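PDB 4MO9: periplasmic binding protein, which probably captures a solute, perhaps an iron-siderophore complex, and delivers it to a membrane ABC transporter. Local coordinates for residues A38-L43 and V66-D71; V42-G47 and D117-P122; P96-I101 and E109-L114. All coordinates share one frame; numbering follows the deposited sequence.

Contact 1. Residues A38-L43 and V66-D71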
loop_
_atom_site.group_PDB
_atom_site.type_symbol
_atom_site.label_atom_id
_atom_site.label_comp_id
_atom_site.label_asym_id
_atom_site.label_seq_id
_atom_site.Cartn_x
_atom_site.Cartn_y
_atom_site.Cartn_z
ATOM N N ALA A 38 -12.881 -21.006 0.660
ATOM C CA ALA A 38 -13.515 -19.977 1.483
ATOM C C ALA A 38 -14.576 -19.220 0.686
ATOM O O ALA A 38 -14.352 -18.855 -0.470
ATOM C CB ALA A 38 -12.465 -19.011 1.976
ATOM N N GLU A 39 -15.733 -18.971 1.290
ATOM C CA GLU A 39 -16.736 -18.157 0.607
ATOM C C GLU A 39 -17.475 -17.250 1.588
ATOM O O GLU A 39 -18.460 -16.593 1.227
ATOM C CB GLU A 39 -17.698 -19.031 -0.209
ATOM C CG GLU A 39 -18.579 -19.943 0.611
ATOM C CD GLU A 39 -19.359 -20.942 -0.247
ATOM O OE1 GLU A 39 -19.424 -22.124 0.150
ATOM O OE2 GLU A 39 -19.911 -20.550 -1.304
ATOM N N ARG A 40 -16.981 -17.213 2.826
ATOM C CA ARG A 40 -17.502 -16.301 3.843
ATOM C C ARG A 40 -16.359 -15.642 4.615
ATOM O O ARG A 40 -16.179 -15.864 5.824
ATOM C CB ARG A 40 -18.479 -17.026 4.773
ATOM C CG ARG A 40 -19.722 -17.505 4.045
ATOM C CD ARG A 40 -20.725 -18.152 4.984
ATOM N NE ARG A 40 -21.369 -17.163 5.843
ATOM C CZ ARG A 40 -22.319 -16.325 5.436
ATOM N NH1 ARG A 40 -22.730 -16.342 4.171
ATOM N NH2 ARG A 40 -22.851 -15.460 6.289
ATOM N N VAL A 41 -15.588 -14.821 3.902
ATOM C CA VAL A 41 -14.417 -14.166 4.467
ATOM C C VAL A 41 -14.827 -12.938 5.298
ATOM O O VAL A 41 -15.762 -12.225 4.919
ATOM C CB VAL A 41 -13.459 -13.733 3.328
ATOM C CG1 VAL A 41 -12.229 -13.001 3.874
ATOM C CG2 VAL A 41 -13.036 -14.949 2.478
ATOM N N VAL A 42 -14.154 -12.706 6.429
ATOM C CA VAL A 42 -14.261 -11.430 7.152
ATOM C C VAL A 42 -13.015 -10.598 6.848
ATOM O O VAL A 42 -11.888 -11.023 7.129
ATOM C CB VAL A 42 -14.389 -11.621 8.684
ATOM C CG1 VAL A 42 -14.297 -10.280 9.406
ATOM C CG2 VAL A 42 -15.698 -12.321 9.038
ATOM N N LEU A 43 -13.213 -9.426 6.254
ATOM C CA LEU A 43 -12.099 -8.552 5.878
ATOM C C LEU A 43 -11.573 -7.728 7.043
ATOM O O LEU A 43 -12.340 -7.285 7.904
ATOM C CB LEU A 43 -12.548 -7.582 4.785
ATOM C CG LEU A 43 -13.087 -8.217 3.506
ATOM C CD1 LEU A 43 -13.645 -7.130 2.572
ATOM C CD2 LEU A 43 -11.985 -9.017 2.823
ATOM N N VAL A 66 -17.898 -13.964 -1.940
ATOM C CA VAL A 66 -17.048 -14.672 -0.979
ATOM C C VAL A 66 -16.811 -13.883 0.313
ATOM O O VAL A 66 -16.077 -14.339 1.198
ATOM C CB VAL A 66 -15.663 -15.032 -1.584
ATOM C CG1 VAL A 66 -15.833 -15.832 -2.873
ATOM C CG2 VAL A 66 -14.845 -13.777 -1.830
ATOM N N ILE A 67 -17.405 -12.699 0.418
ATOM C CA ILE A 67 -17.174 -11.848 1.589
ATOM C C ILE A 67 -18.392 -11.852 2.515
ATOM O O ILE A 67 -19.484 -11.461 2.102
ATOM C CB ILE A 67 -16.870 -10.393 1.180
ATOM C CG1 ILE A 67 -15.596 -10.322 0.326
ATOM C CG2 ILE A 67 -16.733 -9.503 2.422
ATOM C CD1 ILE A 67 -15.412 -8.989 -0.387
ATOM N N ALA A 68 -18.206 -12.293 3.760
ATOM C CA ALA A 68 -19.295 -12.325 4.740
ATOM C C ALA A 68 -19.322 -11.065 5.622
ATOM O O ALA A 68 -20.385 -10.672 6.131
ATOM C CB ALA A 68 -19.174 -13.553 5.607
ATOM N N GLY A 69 -18.151 -10.455 5.816
ATOM C CA GLY A 69 -18.036 -9.282 6.664
ATOM C C GLY A 69 -17.089 -8.255 6.088
ATOM O O GLY A 69 -15.932 -8.567 5.761
HETATM N N MSE A 70 -17.579 -7.020 5.980
HETATM C CA MSE A 70 -16.833 -5.917 5.390
HETATM C C MSE A 70 -16.351 -4.980 6.498
HETATM O O MSE A 70 -17.149 -4.543 7.332
HETATM C CB MSE A 70 -17.753 -5.172 4.412
HETATM C CG MSE A 70 -17.286 -3.785 3.985
HETATM SE SE MSE A 70 -15.658 -3.824 2.895
HETATM C CE MSE A 70 -16.338 -4.874 1.445
ATOM N N ASP A 71 -15.053 -4.692 6.535
ATOM C CA ASP A 71 -14.528 -3.742 7.517
ATOM C C ASP A 71 -14.791 -2.321 7.023
ATOM O O ASP A 71 -15.300 -2.134 5.910
ATOM C CB ASP A 71 -13.028 -3.944 7.746
ATOM C CG ASP A 71 -12.218 -3.758 6.479
ATOM O OD1 ASP A 71 -12.730 -4.085 5.386
ATOM O OD2 ASP A 71 -11.063 -3.276 6.565
HETATM O O HOH W 1 -20.423 -14.437 1.675
#

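Contact 2. Residues V42-G47 and D117-P122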
loop_
_atom_site.group_PDB
_atom_site.type_symbol
_atom_site.label_atom_id
_atom_site.label_comp_id
_atom_site.label_asym_id
_atom_site.label_seq_id
_atom_site.Cartn_x
_atom_site.Cartn_y
_atom_site.Cartn_z
ATOM N N VAL A 42 -14.154 -12.706 6.429
ATOM C CA VAL A 42 -14.261 -11.430 7.152
ATOM C C VAL A 42 -13.015 -10.598 6.848
ATOM O O VAL A 42 -11.888 -11.023 7.129
ATOM C CB VAL A 42 -14.389 -11.621 8.684
ATOM C CG1 VAL A 42 -14.297 -10.280 9.406
ATOM C CG2 VAL A 42 -15.698 -12.321 9.038
ATOM N N LEU A 43 -13.213 -9.426 6.254
ATOM C CA LEU A 43 -12.099 -8.552 5.878
ATOM C C LEU A 43 -11.573 -7.728 7.043
ATOM O O LEU A 43 -12.340 -7.285 7.904
ATOM C CB LEU A 43 -12.548 -7.582 4.785
ATOM C CG LEU A 43 -13.087 -8.217 3.506
ATOM C CD1 LEU A 43 -13.645 -7.130 2.572
ATOM C CD2 LEU A 43 -11.985 -9.017 2.823
ATOM N N GLN A 44 -10.260 -7.502 7.049
ATOM C CA GLN A 44 -9.627 -6.522 7.920
ATOM C C GLN A 44 -8.616 -5.727 7.097
ATOM O O GLN A 44 -8.054 -6.258 6.120
ATOM C CB GLN A 44 -8.902 -7.202 9.083
ATOM C CG GLN A 44 -9.812 -7.852 10.092
ATOM C CD GLN A 44 -10.575 -6.838 10.930
ATOM O OE1 GLN A 44 -11.786 -6.664 10.761
ATOM N NE2 GLN A 44 -9.884 -6.191 11.850
ATOM N N TRP A 45 -8.393 -4.479 7.503
ATOM C CA TRP A 45 -7.431 -3.560 6.861
ATOM C C TRP A 45 -7.568 -3.460 5.333
ATOM O O TRP A 45 -6.565 -3.471 4.613
ATOM C CB TRP A 45 -5.988 -3.947 7.232
ATOM C CG TRP A 45 -5.612 -3.562 8.628
ATOM C CD1 TRP A 45 -6.465 -3.172 9.636
ATOM C CD2 TRP A 45 -4.286 -3.513 9.183
ATOM N NE1 TRP A 45 -5.738 -2.881 10.781
ATOM C CE2 TRP A 45 -4.405 -3.085 10.525
ATOM C CE3 TRP A 45 -3.011 -3.784 8.671
ATOM C CZ2 TRP A 45 -3.288 -2.918 11.363
ATOM C CZ3 TRP A 45 -1.903 -3.620 9.505
ATOM C CH2 TRP A 45 -2.054 -3.190 10.837
ATOM N N SER A 46 -8.798 -3.342 4.839
ATOM C CA SER A 46 -9.020 -3.227 3.399
ATOM C C SER A 46 -8.330 -1.993 2.814
ATOM O O SER A 46 -8.459 -0.878 3.340
ATOM C CB SER A 46 -10.514 -3.243 3.069
ATOM O OG SER A 46 -11.048 -4.520 3.386
ATOM N N GLY A 47 -7.571 -2.203 1.740
ATOM C CA GLY A 47 -6.843 -1.117 1.116
ATOM C C GLY A 47 -5.583 -0.758 1.876
ATOM O O GLY A 47 -4.909 0.227 1.531
ATOM N N ASP A 117 -15.897 -18.296 7.424
ATOM C CA ASP A 117 -15.054 -19.483 7.379
ATOM C C ASP A 117 -13.577 -19.147 7.539
ATOM O O ASP A 117 -12.819 -19.944 8.098
ATOM C CB ASP A 117 -15.328 -20.374 6.148
ATOM C CG ASP A 117 -15.465 -19.588 4.848
ATOM O OD1 ASP A 117 -15.006 -18.421 4.776
ATOM O OD2 ASP A 117 -16.027 -20.158 3.875
ATOM N N VAL A 118 -13.168 -17.971 7.073
ATOM C CA VAL A 118 -11.770 -17.571 7.217
ATOM C C VAL A 118 -11.618 -16.065 7.428
ATOM O O VAL A 118 -12.390 -15.259 6.889
ATOM C CB VAL A 118 -10.912 -18.027 6.005
ATOM C CG1 VAL A 118 -11.289 -17.258 4.785
ATOM C CG2 VAL A 118 -9.429 -17.807 6.272
ATOM N N ILE A 119 -10.626 -15.688 8.225
ATOM C CA ILE A 119 -10.241 -14.288 8.345
ATOM C C ILE A 119 -8.753 -14.193 8.042
ATOM O O ILE A 119 -7.964 -14.978 8.585
ATOM C CB ILE A 119 -10.578 -13.737 9.756
ATOM C CG1 ILE A 119 -10.098 -12.303 9.918
ATOM C CG2 ILE A 119 -9.972 -14.591 10.856
ATOM C CD1 ILE A 119 -10.563 -11.710 11.224
ATOM N N PHE A 120 -8.377 -13.283 7.139
ATOM C CA PHE A 120 -6.971 -13.034 6.824
ATOM C C PHE A 120 -6.474 -11.885 7.690
ATOM O O PHE A 120 -7.101 -10.811 7.748
ATOM C CB PHE A 120 -6.774 -12.689 5.338
ATOM C CG PHE A 120 -7.249 -13.762 4.395
ATOM C CD1 PHE A 120 -6.422 -14.840 4.061
ATOM C CD2 PHE A 120 -8.526 -13.707 3.847
ATOM C CE1 PHE A 120 -6.858 -15.844 3.198
ATOM C CE2 PHE A 120 -8.977 -14.726 2.975
ATOM C CZ PHE A 120 -8.143 -15.788 2.651
ATOM N N ILE A 121 -5.349 -12.103 8.363
ATOM C CA ILE A 121 -4.827 -11.101 9.292
ATOM C C ILE A 121 -3.403 -10.720 8.933
ATOM O O ILE A 121 -2.525 -11.579 8.883
ATOM C CB ILE A 121 -4.844 -11.631 10.740
ATOM C CG1 ILE A 121 -6.281 -11.909 11.187
ATOM C CG2 ILE A 121 -4.167 -10.621 11.692
ATOM C CD1 ILE A 121 -7.104 -10.625 11.469
ATOM N N PRO A 122 -3.153 -9.426 8.678
ATOM C CA PRO A 122 -1.761 -9.027 8.450
ATOM C C PRO A 122 -0.889 -9.298 9.681
ATOM O O PRO A 122 -1.359 -9.185 10.826
ATOM C CB PRO A 122 -1.868 -7.510 8.198
ATOM C CG PRO A 122 -3.261 -7.339 7.617
ATOM C CD PRO A 122 -4.101 -8.323 8.426
HETATM O O HOH W 2 -9.311 -10.561 6.376
#

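Contact 3. Residues P96-I101 and E109-L114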
loop_
_atom_site.group_PDB
_atom_site.type_symbol
_atom_site.label_atom_id
_atom_site.label_comp_id
_atom_site.label_asym_id
_atom_site.label_seq_id
_atom_site.Cartn_x
_atom_site.Cartn_y
_atom_site.Cartn_z
ATOM N N PRO A 96 -22.706 -7.047 5.362
ATOM C CA PRO A 96 -22.692 -6.687 6.786
ATOM C C PRO A 96 -21.343 -6.110 7.209
ATOM O O PRO A 96 -20.299 -6.641 6.817
ATOM C CB PRO A 96 -22.944 -8.030 7.479
ATOM C CG PRO A 96 -23.821 -8.769 6.505
ATOM C CD PRO A 96 -23.303 -8.379 5.137
ATOM N N VAL A 97 -21.369 -5.026 7.978
ATOM C CA VAL A 97 -20.153 -4.335 8.399
ATOM C C VAL A 97 -19.605 -4.944 9.694
ATOM O O VAL A 97 -20.390 -5.313 10.575
ATOM C CB VAL A 97 -20.444 -2.829 8.591
ATOM C CG1 VAL A 97 -19.277 -2.116 9.254
ATOM C CG2 VAL A 97 -20.764 -2.176 7.250
ATOM N N VAL A 98 -18.281 -5.087 9.801
ATOM C CA VAL A 98 -17.656 -5.542 11.050
ATOM C C VAL A 98 -16.650 -4.513 11.569
ATOM O O VAL A 98 -16.128 -3.698 10.798
ATOM C CB VAL A 98 -16.923 -6.904 10.897
ATOM C CG1 VAL A 98 -17.897 -7.995 10.530
ATOM C CG2 VAL A 98 -15.823 -6.806 9.841
ATOM N N GLY A 99 -16.369 -4.550 12.869
ATOM C CA GLY A 99 -15.389 -3.641 13.434
ATOM C C GLY A 99 -13.977 -3.982 12.985
ATOM O O GLY A 99 -13.768 -4.929 12.212
ATOM N N THR A 100 -13.004 -3.218 13.473
ATOM C CA THR A 100 -11.604 -3.475 13.165
ATOM C C THR A 100 -10.852 -3.883 14.437
ATOM O O THR A 100 -11.024 -3.265 15.487
ATOM C CB THR A 100 -10.968 -2.233 12.495
ATOM O OG1 THR A 100 -11.523 -2.081 11.179
ATOM C CG2 THR A 100 -9.467 -2.386 12.369
ATOM N N ILE A 101 -10.046 -4.942 14.347
ATOM C CA ILE A 101 -9.222 -5.409 15.467
ATOM C C ILE A 101 -8.346 -4.269 15.969
ATOM O O ILE A 101 -7.693 -3.600 15.169
ATOM C CB ILE A 101 -8.283 -6.565 15.034
ATOM C CG1 ILE A 101 -9.091 -7.807 14.662
ATOM C CG2 ILE A 101 -7.273 -6.906 16.142
ATOM C CD1 ILE A 101 -9.755 -8.468 15.860
ATOM N N GLU A 109 -18.413 -11.414 19.000
ATOM C CA GLU A 109 -19.704 -12.092 18.899
ATOM C C GLU A 109 -20.469 -11.693 17.629
ATOM O O GLU A 109 -21.165 -12.516 17.030
ATOM C CB GLU A 109 -20.553 -11.816 20.149
ATOM C CG GLU A 109 -20.086 -12.535 21.422
ATOM C CD GLU A 109 -18.793 -11.966 21.996
ATOM O OE1 GLU A 109 -18.522 -10.762 21.786
ATOM O OE2 GLU A 109 -18.039 -12.724 22.651
ATOM N N GLN A 110 -20.340 -10.433 17.223
ATOM C CA GLN A 110 -20.994 -9.958 16.001
ATOM C C GLN A 110 -20.375 -10.630 14.778
ATOM O O GLN A 110 -21.070 -10.998 13.824
ATOM C CB GLN A 110 -20.884 -8.433 15.888
ATOM C CG GLN A 110 -21.642 -7.819 14.710
ATOM C CD GLN A 110 -20.760 -7.563 13.491
ATOM O OE1 GLN A 110 -21.260 -7.342 12.384
ATOM N NE2 GLN A 110 -19.446 -7.589 13.691
ATOM N N VAL A 111 -19.062 -10.815 14.822
ATOM C CA VAL A 111 -18.362 -11.465 13.725
ATOM C C VAL A 111 -18.712 -12.952 13.645
ATOM O O VAL A 111 -19.041 -13.459 12.565
ATOM C CB VAL A 111 -16.844 -11.300 13.858
ATOM C CG1 VAL A 111 -16.145 -12.074 12.750
ATOM C CG2 VAL A 111 -16.473 -9.818 13.815
ATOM N N VAL A 112 -18.640 -13.643 14.786
ATOM C CA VAL A 112 -19.016 -15.063 14.872
ATOM C C VAL A 112 -20.426 -15.286 14.329
ATOM O O VAL A 112 -20.714 -16.313 13.711
ATOM C CB VAL A 112 -18.922 -15.582 16.328
ATOM C CG1 VAL A 112 -19.482 -16.996 16.459
ATOM C CG2 VAL A 112 -17.478 -15.543 16.809
ATOM N N ALA A 113 -21.295 -14.305 14.542
ATOM C CA ALA A 113 -22.685 -14.401 14.117
ATOM C C ALA A 113 -22.846 -14.350 12.597
ATOM O O ALA A 113 -23.926 -14.628 12.074
ATOM C CB ALA A 113 -23.498 -13.309 14.767
ATOM N N LEU A 114 -21.780 -13.988 11.894
ATOM C CA LEU A 114 -21.797 -13.975 10.437
ATOM C C LEU A 114 -21.455 -15.349 9.846
ATOM O O LEU A 114 -21.437 -15.516 8.620
ATOM C CB LEU A 114 -20.802 -12.941 9.918
ATOM C CG LEU A 114 -21.081 -11.480 10.272
ATOM C CD1 LEU A 114 -19.977 -10.628 9.709
ATOM C CD2 LEU A 114 -22.412 -11.019 9.718
#

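Contact 1. Residues A38-L43 and V66-D71
L43 pushes CD1 against I67 and M70, the latter a selenomethionine. Its CD1 lies 3.7 Å from M70 CE. The L43 side chain crosses that of I67 at about a right angle, and CG2 and CD1 of I67 both reach L43 CD1, each at 3.9 Å. Although CB of M70 points away, its unbranched chain bends at chi2 (67°), placing SE, and again at chi3 (60°), placing CE beside the leucine. In I67, chi1 of -61° puts CG1 beside the backbone N, which leaves CG2 anti to that N. On the more exposed flank R40 CB touches A68 CB at 3.6 Å, and the same methyl lies over the guanidinium face near its rim; NH2 is held by L114 O and NE by N115 O. D71 sets CB 3.4 Å from L43 O, while its carboxylate is bound by S46. V41 N donates to V66 O (2.8 Å) and L43 N to G69 O, both nearly straight. Between them V41 O accepts from A68 N (2.7 Å) and G69 N (3.1 Å), the double grip of a beta bulge. G69 suits its place because V42 CG2 crowds the spot where a side chain would start. These are neighbouring parallel strands of a beta-alpha-beta unit, connected through helix 52-59.

Contact 2. Residues V42-G47 and D117-P122
The indole of W45 meets the pyrrolidine of P122 through its six-membered ring, CE3 coming within 3.7 Å of P122 CG. CE3 and CZ3 also lie near P122 CB, and the two groups approach obliquely. Elsewhere the indole meets the ring of H150, their planes at about 65°, and it touches the bound trimethylamine oxide. A broad aromatic suits this place, since it can pack on a rigid proline and still offer surface to a small ligand.

One residue earlier, the aliphatic part of Q44 packs between the segments. Its CG lies 4.1 Å from CD1 of both I119 and I121, and the Q44 side chain runs side by side with that of I121. I119 has CG1 anti to the backbone N (chi1 176°) and 3.6 Å from V42 O, so an apolar branch passes close to a carbonyl.

V42 N donates to V118 O at 3.1 Å, the one direct hydrogen bond across the contact. Beyond it the backbones separate, from 5.1 Å between the CA atoms of V42 and I119 to 8.0 Å between those of W45 and P122. A water joins the two backbones, donating to V42 O at 2.7 Å and to F120 O at 2.6 Å, and accepting a weak bond from Q44 N.

Strand 118-122 has strand 143-147 as its other neighbour in the parallel sheet, bonded to it through I119. Helix 52-59 packs against L43 and F120 by way of I55, whereas helix 123-132 brings Y129 to I119 and I121 and L125 to W45.

Contact 3. Residues P96-I101 and E109-L114
V98 and L114 form the apolar heart of this contact, V98 CG1 pressing on L114 CD1 at 3.5 Å, tighter than usual for two methyls. The same V98 methyl reaches V111 CG2 at 4.0 Å, so one compact beta-branched residue serves two partners in 109-114. With chi1 at -63°, V98 CG1 stands anti to its own carbonyl carbon, and in that position it is the methyl that meets both. The other fork of L114, CD2, lies 3.8 Å from P96 CB; a forked leucine can thus touch both ends of the P96-V98 run, meeting each side chain obliquely.

Polar matter enters through Q110. Its CG is anti to the backbone N (chi1 -175°), and the Q110 side chain crosses that of V98 at about a right angle, its end lying near V97 O. A long residue with a polar tip fits the more open margin of the contact.

Backbone bonds within 109-114 join A113 N to E109 O (3.1 Å) and L114 N to V111 O (2.9 Å).

V98 and V111 both also touch V42 of the parallel sheet. Loop and short helix together belong to the helix-containing crossover that carries the chain from strand 67-69 to strand 118-122.

Contacts 1 and 2 share V42 and L43 and have centres about 8 Å apart: strand 41-42 lies between strands 67-69 and 118-122. Polar links tie them further, with D71 OD1 2.6 Å from S46 OG and E39 N 2.9 Å from D117 OD2. Contact 3 lies about 10 Å from contact 1 and about 11 Å from contact 2, centre to centre. A probable hydrogen bond of 2.8 Å between M70 O and V98 N fastens it to contact 1, and V42 CG2, common to contacts 1 and 2, meets V111 CG1 at 3.7 Å. Trimethylamine oxide marks the pocket: the W45 side chain of contact 2 is about 4 Å from it and that of D71 in contact 1 about 7 Å, while G99 of contact 3 stands about 11 Å away.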